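Long-range contact in SusD-like carbohydrate binding protein (Bacteroides vulgatus, PDB 3LEW), which probably binds carbohydrate at the bacterial outer membrane as a SusD-family protein likely to take part in nutrient uptake: residues 288-302 and 394-406. Sequence-based numbering, arbitrary orientation.
Sequences VDPYFRDLFEDGDYR and IWLERRKELWGEG
Arg-302 reaches from the loop 288-302 to two glutamates one helical turn apart on helix 387-401. Its NH1 and NH2 both close end-on upon OE2 of Glu-397, which offers its syn lone pair to NH2, 2.7 Å away, with guanidinium and carboxylate nearly coplanar. NH1 also gives a more bent bond (132°) to the anti lone pair of Glu-401 OE1, 2.9 Å away and tilted out of the guanidinium plane. Along the NE/NH2 edge, in the guanidinium plane, Asp-300 holds the arginine side-on: NE bonds to OD1 and NH2 to OD2, the former nearly straight at 172°, while OD1 also takes the backbone N of Arg-302 in an Asx turn. Outside the contact, Lys-373 binds Glu-397 OE1, and Arg-345 and Arg-376 bind Glu-401 OE2.

Lys-400 extends the network. Bent at chi3 (66°), it lays CE over a face of the Phe-296 ring, 4.0 Å from the centroid, and brings NZ to Glu-397 OE1 at 2.9 Å. Two waters accept from NZ; one donates to Asp-300 OD2 and to OE1 of Glu-297, whose main polar partner is Lys-379, bridging the segments.

Farther along, the Phe-292 ring lies between Phe-296 on one face and Trp-403 on the other, where CD1 of the indole stands 3.5 Å from Phe-292 CZ. Val-288 CG2 meets Trp-403 CZ2 at 3.8 Å, and Leu-295 CD1 sits over the guanidinium of Arg-399, which is salt-bridged to Asp-58.

The mostly buried cations and carboxylates probably offset one another, and the multiple bonds to Arg-302 should restrict its rotation, tying the loop before strand 306-309 to the C-terminal end of helix 387-401.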
# COMPACT_ATOMS: atom_id res chain seq x y z
N VAL A 288 -0.88 11.78 -12.96
CA VAL A 288 -0.86 10.51 -13.67
C VAL A 288 0.15 10.55 -14.82
O VAL A 288 0.22 11.54 -15.55
CB VAL A 288 -2.26 10.17 -14.19
CG1 VAL A 288 -2.27 8.80 -14.88
CG2 VAL A 288 -3.30 10.24 -13.07
N ASP A 289 0.91 9.48 -15.02
CA ASP A 289 1.63 9.33 -16.32
C ASP A 289 0.60 9.34 -17.45
O ASP A 289 -0.27 8.46 -17.52
CB ASP A 289 2.38 8.00 -16.33
CG ASP A 289 3.18 7.76 -17.60
OD1 ASP A 289 3.19 8.63 -18.51
OD2 ASP A 289 3.79 6.66 -17.69
N PRO A 290 0.73 10.28 -18.42
CA PRO A 290 -0.28 10.28 -19.45
C PRO A 290 -0.36 8.95 -20.19
O PRO A 290 -1.41 8.56 -20.64
CB PRO A 290 0.16 11.40 -20.36
CG PRO A 290 0.81 12.40 -19.40
CD PRO A 290 1.53 11.51 -18.41
N TYR A 291 0.77 8.25 -20.32
CA TYR A 291 0.78 6.93 -20.94
C TYR A 291 0.01 5.84 -20.17
O TYR A 291 -0.38 4.83 -20.77
CB TYR A 291 2.20 6.44 -21.20
CG TYR A 291 2.97 7.28 -22.21
CD1 TYR A 291 2.52 7.42 -23.52
CD2 TYR A 291 4.14 7.97 -21.83
CE1 TYR A 291 3.25 8.19 -24.46
CE2 TYR A 291 4.87 8.74 -22.76
CZ TYR A 291 4.42 8.86 -24.05
OH TYR A 291 5.13 9.64 -24.96
N PHE A 292 -0.22 6.03 -18.87
CA PHE A 292 -1.02 5.10 -18.07
C PHE A 292 -2.46 4.98 -18.58
O PHE A 292 -3.04 3.92 -18.53
CB PHE A 292 -0.98 5.54 -16.62
CG PHE A 292 -1.85 4.73 -15.69
CD1 PHE A 292 -1.47 3.47 -15.31
CD2 PHE A 292 -3.04 5.26 -15.20
CE1 PHE A 292 -2.21 2.76 -14.40
CE2 PHE A 292 -3.81 4.54 -14.30
CZ PHE A 292 -3.39 3.27 -13.93
N ARG A 293 -3.01 6.06 -19.14
CA ARG A 293 -4.37 6.06 -19.66
C ARG A 293 -4.48 5.11 -20.87
O ARG A 293 -5.51 4.49 -21.07
CB ARG A 293 -4.80 7.46 -20.04
CG ARG A 293 -6.27 7.60 -20.48
CD ARG A 293 -6.65 9.05 -20.63
NE ARG A 293 -8.09 9.26 -20.78
CZ ARG A 293 -8.78 9.04 -21.90
NH1 ARG A 293 -8.18 8.58 -23.00
NH2 ARG A 293 -10.10 9.28 -21.93
N ASP A 294 -3.40 4.98 -21.65
CA ASP A 294 -3.37 4.04 -22.76
C ASP A 294 -3.40 2.55 -22.40
O ASP A 294 -3.55 1.70 -23.29
CB ASP A 294 -2.12 4.31 -23.62
CG ASP A 294 -2.17 5.66 -24.30
OD1 ASP A 294 -3.31 6.16 -24.52
OD2 ASP A 294 -1.08 6.19 -24.62
N LEU A 295 -3.21 2.22 -21.13
CA LEU A 295 -3.36 0.86 -20.66
C LEU A 295 -4.81 0.39 -20.60
O LEU A 295 -5.03 -0.82 -20.42
CB LEU A 295 -2.71 0.67 -19.29
CG LEU A 295 -1.22 1.00 -19.15
CD1 LEU A 295 -0.69 0.73 -17.72
CD2 LEU A 295 -0.41 0.23 -20.20
N PHE A 296 -5.77 1.32 -20.73
CA PHE A 296 -7.19 1.03 -20.62
C PHE A 296 -7.85 0.99 -21.97
O PHE A 296 -7.54 1.80 -22.85
CB PHE A 296 -7.90 2.09 -19.75
CG PHE A 296 -7.39 2.17 -18.33
CD1 PHE A 296 -6.25 2.88 -18.02
CD2 PHE A 296 -8.06 1.51 -17.31
CE1 PHE A 296 -5.75 2.90 -16.71
CE2 PHE A 296 -7.60 1.56 -16.03
CZ PHE A 296 -6.45 2.27 -15.72
N GLU A 297 -8.76 0.04 -22.16
CA GLU A 297 -9.60 0.01 -23.34
C GLU A 297 -10.78 0.99 -23.23
O GLU A 297 -11.37 1.17 -22.17
CB GLU A 297 -10.16 -1.40 -23.60
CG GLU A 297 -9.14 -2.47 -23.89
CD GLU A 297 -8.67 -3.20 -22.64
OE1 GLU A 297 -9.45 -3.33 -21.70
OE2 GLU A 297 -7.50 -3.64 -22.60
N ASP A 298 -11.16 1.60 -24.33
CA ASP A 298 -12.38 2.41 -24.36
C ASP A 298 -13.56 1.53 -23.93
O ASP A 298 -13.66 0.37 -24.36
CB ASP A 298 -12.65 2.93 -25.78
CG ASP A 298 -11.69 4.03 -26.22
OD1 ASP A 298 -10.89 4.55 -25.39
OD2 ASP A 298 -11.78 4.37 -27.43
N GLY A 299 -14.43 2.07 -23.09
CA GLY A 299 -15.49 1.28 -22.46
C GLY A 299 -15.21 0.95 -21.00
O GLY A 299 -16.13 0.71 -20.22
N ASP A 300 -13.93 0.96 -20.60
CA ASP A 300 -13.56 0.75 -19.20
C ASP A 300 -13.80 2.07 -18.51
O ASP A 300 -13.22 3.07 -18.90
CB ASP A 300 -12.08 0.39 -19.16
CG ASP A 300 -11.57 0.06 -17.77
OD1 ASP A 300 -11.98 0.67 -16.72
OD2 ASP A 300 -10.65 -0.79 -17.74
N TYR A 301 -14.67 2.09 -17.51
CA TYR A 301 -15.03 3.36 -16.90
C TYR A 301 -13.90 4.01 -16.12
O TYR A 301 -13.97 5.20 -15.84
CB TYR A 301 -16.30 3.27 -16.07
CG TYR A 301 -16.32 2.32 -14.88
CD1 TYR A 301 -15.57 2.55 -13.73
CD2 TYR A 301 -17.17 1.21 -14.88
CE1 TYR A 301 -15.66 1.66 -12.62
CE2 TYR A 301 -17.27 0.36 -13.78
CZ TYR A 301 -16.49 0.58 -12.66
OH TYR A 301 -16.65 -0.28 -11.59
N ARG A 302 -12.84 3.26 -15.78
CA ARG A 302 -11.70 3.85 -15.12
C ARG A 302 -10.95 4.83 -16.04
O ARG A 302 -10.31 5.80 -15.55
CB ARG A 302 -10.76 2.76 -14.56
CG ARG A 302 -11.46 1.83 -13.55
CD ARG A 302 -10.63 0.61 -13.20
NE ARG A 302 -10.44 -0.25 -14.39
CZ ARG A 302 -9.68 -1.34 -14.40
NH1 ARG A 302 -9.11 -1.78 -13.27
NH2 ARG A 302 -9.54 -2.04 -15.52
N ILE A 394 -1.79 -9.92 -15.45
CA ILE A 394 -2.25 -9.74 -14.07
C ILE A 394 -1.55 -8.54 -13.40
O ILE A 394 -2.20 -7.69 -12.79
CB ILE A 394 -2.12 -11.04 -13.25
CG1 ILE A 394 -3.02 -12.10 -13.85
CG2 ILE A 394 -2.48 -10.77 -11.74
CD1 ILE A 394 -2.83 -13.48 -13.25
N TRP A 395 -0.24 -8.46 -13.54
CA TRP A 395 0.53 -7.33 -13.00
C TRP A 395 0.05 -5.98 -13.59
O TRP A 395 0.03 -4.96 -12.88
CB TRP A 395 2.01 -7.52 -13.26
CG TRP A 395 2.61 -8.73 -12.55
CD1 TRP A 395 2.13 -9.36 -11.43
CD2 TRP A 395 3.82 -9.38 -12.90
NE1 TRP A 395 2.98 -10.39 -11.08
CE2 TRP A 395 4.00 -10.44 -11.98
CE3 TRP A 395 4.74 -9.23 -13.94
CZ2 TRP A 395 5.11 -11.30 -12.04
CZ3 TRP A 395 5.83 -10.10 -14.01
CH2 TRP A 395 6.01 -11.11 -13.05
N LEU A 396 -0.30 -5.97 -14.88
CA LEU A 396 -0.81 -4.75 -15.51
C LEU A 396 -2.16 -4.38 -14.92
O LEU A 396 -2.40 -3.22 -14.61
CB LEU A 396 -0.91 -4.87 -17.03
CG LEU A 396 0.41 -4.61 -17.75
CD1 LEU A 396 0.38 -5.23 -19.14
CD2 LEU A 396 0.70 -3.12 -17.83
N GLU A 397 -3.02 -5.37 -14.75
CA GLU A 397 -4.34 -5.10 -14.14
C GLU A 397 -4.20 -4.62 -12.68
O GLU A 397 -4.99 -3.79 -12.23
CB GLU A 397 -5.28 -6.31 -14.30
CG GLU A 397 -6.74 -6.00 -14.08
CD GLU A 397 -7.31 -4.96 -15.03
OE1 GLU A 397 -7.06 -5.01 -16.26
OE2 GLU A 397 -7.96 -4.04 -14.51
N ARG A 398 -3.21 -5.12 -11.92
CA ARG A 398 -2.91 -4.54 -10.61
C ARG A 398 -2.60 -3.03 -10.69
O ARG A 398 -3.09 -2.27 -9.88
CB ARG A 398 -1.72 -5.24 -9.92
CG ARG A 398 -2.02 -6.65 -9.50
CD ARG A 398 -0.77 -7.35 -8.90
NE ARG A 398 -0.30 -6.68 -7.72
CZ ARG A 398 -0.71 -6.89 -6.47
NH1 ARG A 398 -1.58 -7.83 -6.18
NH2 ARG A 398 -0.22 -6.14 -5.48
N ARG A 399 -1.74 -2.62 -11.63
CA ARG A 399 -1.39 -1.21 -11.80
C ARG A 399 -2.63 -0.39 -12.15
O ARG A 399 -2.77 0.74 -11.68
CB ARG A 399 -0.32 -1.06 -12.89
CG ARG A 399 1.05 -1.61 -12.41
CD ARG A 399 1.98 -1.79 -13.58
NE ARG A 399 2.20 -0.54 -14.29
CZ ARG A 399 2.79 -0.47 -15.49
NH1 ARG A 399 3.21 -1.57 -16.10
NH2 ARG A 399 2.98 0.69 -16.08
N LYS A 400 -3.48 -0.97 -12.96
CA LYS A 400 -4.68 -0.28 -13.45
C LYS A 400 -5.72 -0.13 -12.34
O LYS A 400 -6.26 0.94 -12.14
CB LYS A 400 -5.28 -1.01 -14.64
CG LYS A 400 -4.44 -0.95 -15.90
CD LYS A 400 -4.90 -2.00 -16.91
CE LYS A 400 -6.34 -1.71 -17.44
NZ LYS A 400 -6.89 -2.88 -18.22
N GLU A 401 -5.98 -1.21 -11.63
CA GLU A 401 -7.05 -1.25 -10.61
C GLU A 401 -6.63 -0.62 -9.29
O GLU A 401 -7.48 -0.06 -8.59
CB GLU A 401 -7.51 -2.70 -10.39
CG GLU A 401 -8.54 -2.94 -9.25
CD GLU A 401 -9.90 -2.29 -9.46
OE1 GLU A 401 -10.20 -1.85 -10.59
OE2 GLU A 401 -10.68 -2.23 -8.48
N LEU A 402 -5.35 -0.78 -8.92
CA LEU A 402 -4.83 -0.37 -7.61
C LEU A 402 -4.01 0.94 -7.63
O LEU A 402 -3.32 1.26 -6.66
CB LEU A 402 -4.00 -1.49 -6.97
CG LEU A 402 -4.76 -2.82 -6.83
CD1 LEU A 402 -3.79 -3.95 -6.37
CD2 LEU A 402 -5.96 -2.71 -5.87
N TRP A 403 -4.10 1.68 -8.72
CA TRP A 403 -3.36 2.93 -8.89
C TRP A 403 -3.56 3.83 -7.68
O TRP A 403 -4.69 4.08 -7.25
CB TRP A 403 -3.84 3.68 -10.16
CG TRP A 403 -3.03 4.92 -10.45
CD1 TRP A 403 -1.96 5.02 -11.31
CD2 TRP A 403 -3.18 6.24 -9.85
NE1 TRP A 403 -1.47 6.33 -11.31
CE2 TRP A 403 -2.21 7.08 -10.41
CE3 TRP A 403 -4.06 6.79 -8.90
CZ2 TRP A 403 -2.06 8.41 -10.02
CZ3 TRP A 403 -3.90 8.12 -8.53
CH2 TRP A 403 -2.92 8.90 -9.11
N GLY A 404 -2.47 4.31 -7.12
CA GLY A 404 -2.59 5.23 -6.00
C GLY A 404 -2.87 4.64 -4.62
O GLY A 404 -2.87 5.38 -3.64
N GLU A 405 -3.07 3.32 -4.54
CA GLU A 405 -3.41 2.67 -3.28
C GLU A 405 -2.23 2.05 -2.53
O GLU A 405 -2.43 1.47 -1.46
CB GLU A 405 -4.48 1.60 -3.53
CG GLU A 405 -5.82 2.24 -3.95
CD GLU A 405 -6.87 1.21 -4.27
OE1 GLU A 405 -7.43 0.56 -3.32
OE2 GLU A 405 -7.14 1.08 -5.48
N GLY A 406 -1.02 2.21 -3.05
CA GLY A 406 0.19 1.88 -2.31
C GLY A 406 0.98 0.64 -2.70
O GLY A 406 1.79 0.17 -1.90
O HOH W 1 -5.61 -3.66 -20.51
O HOH W 2 -9.02 -1.67 -19.63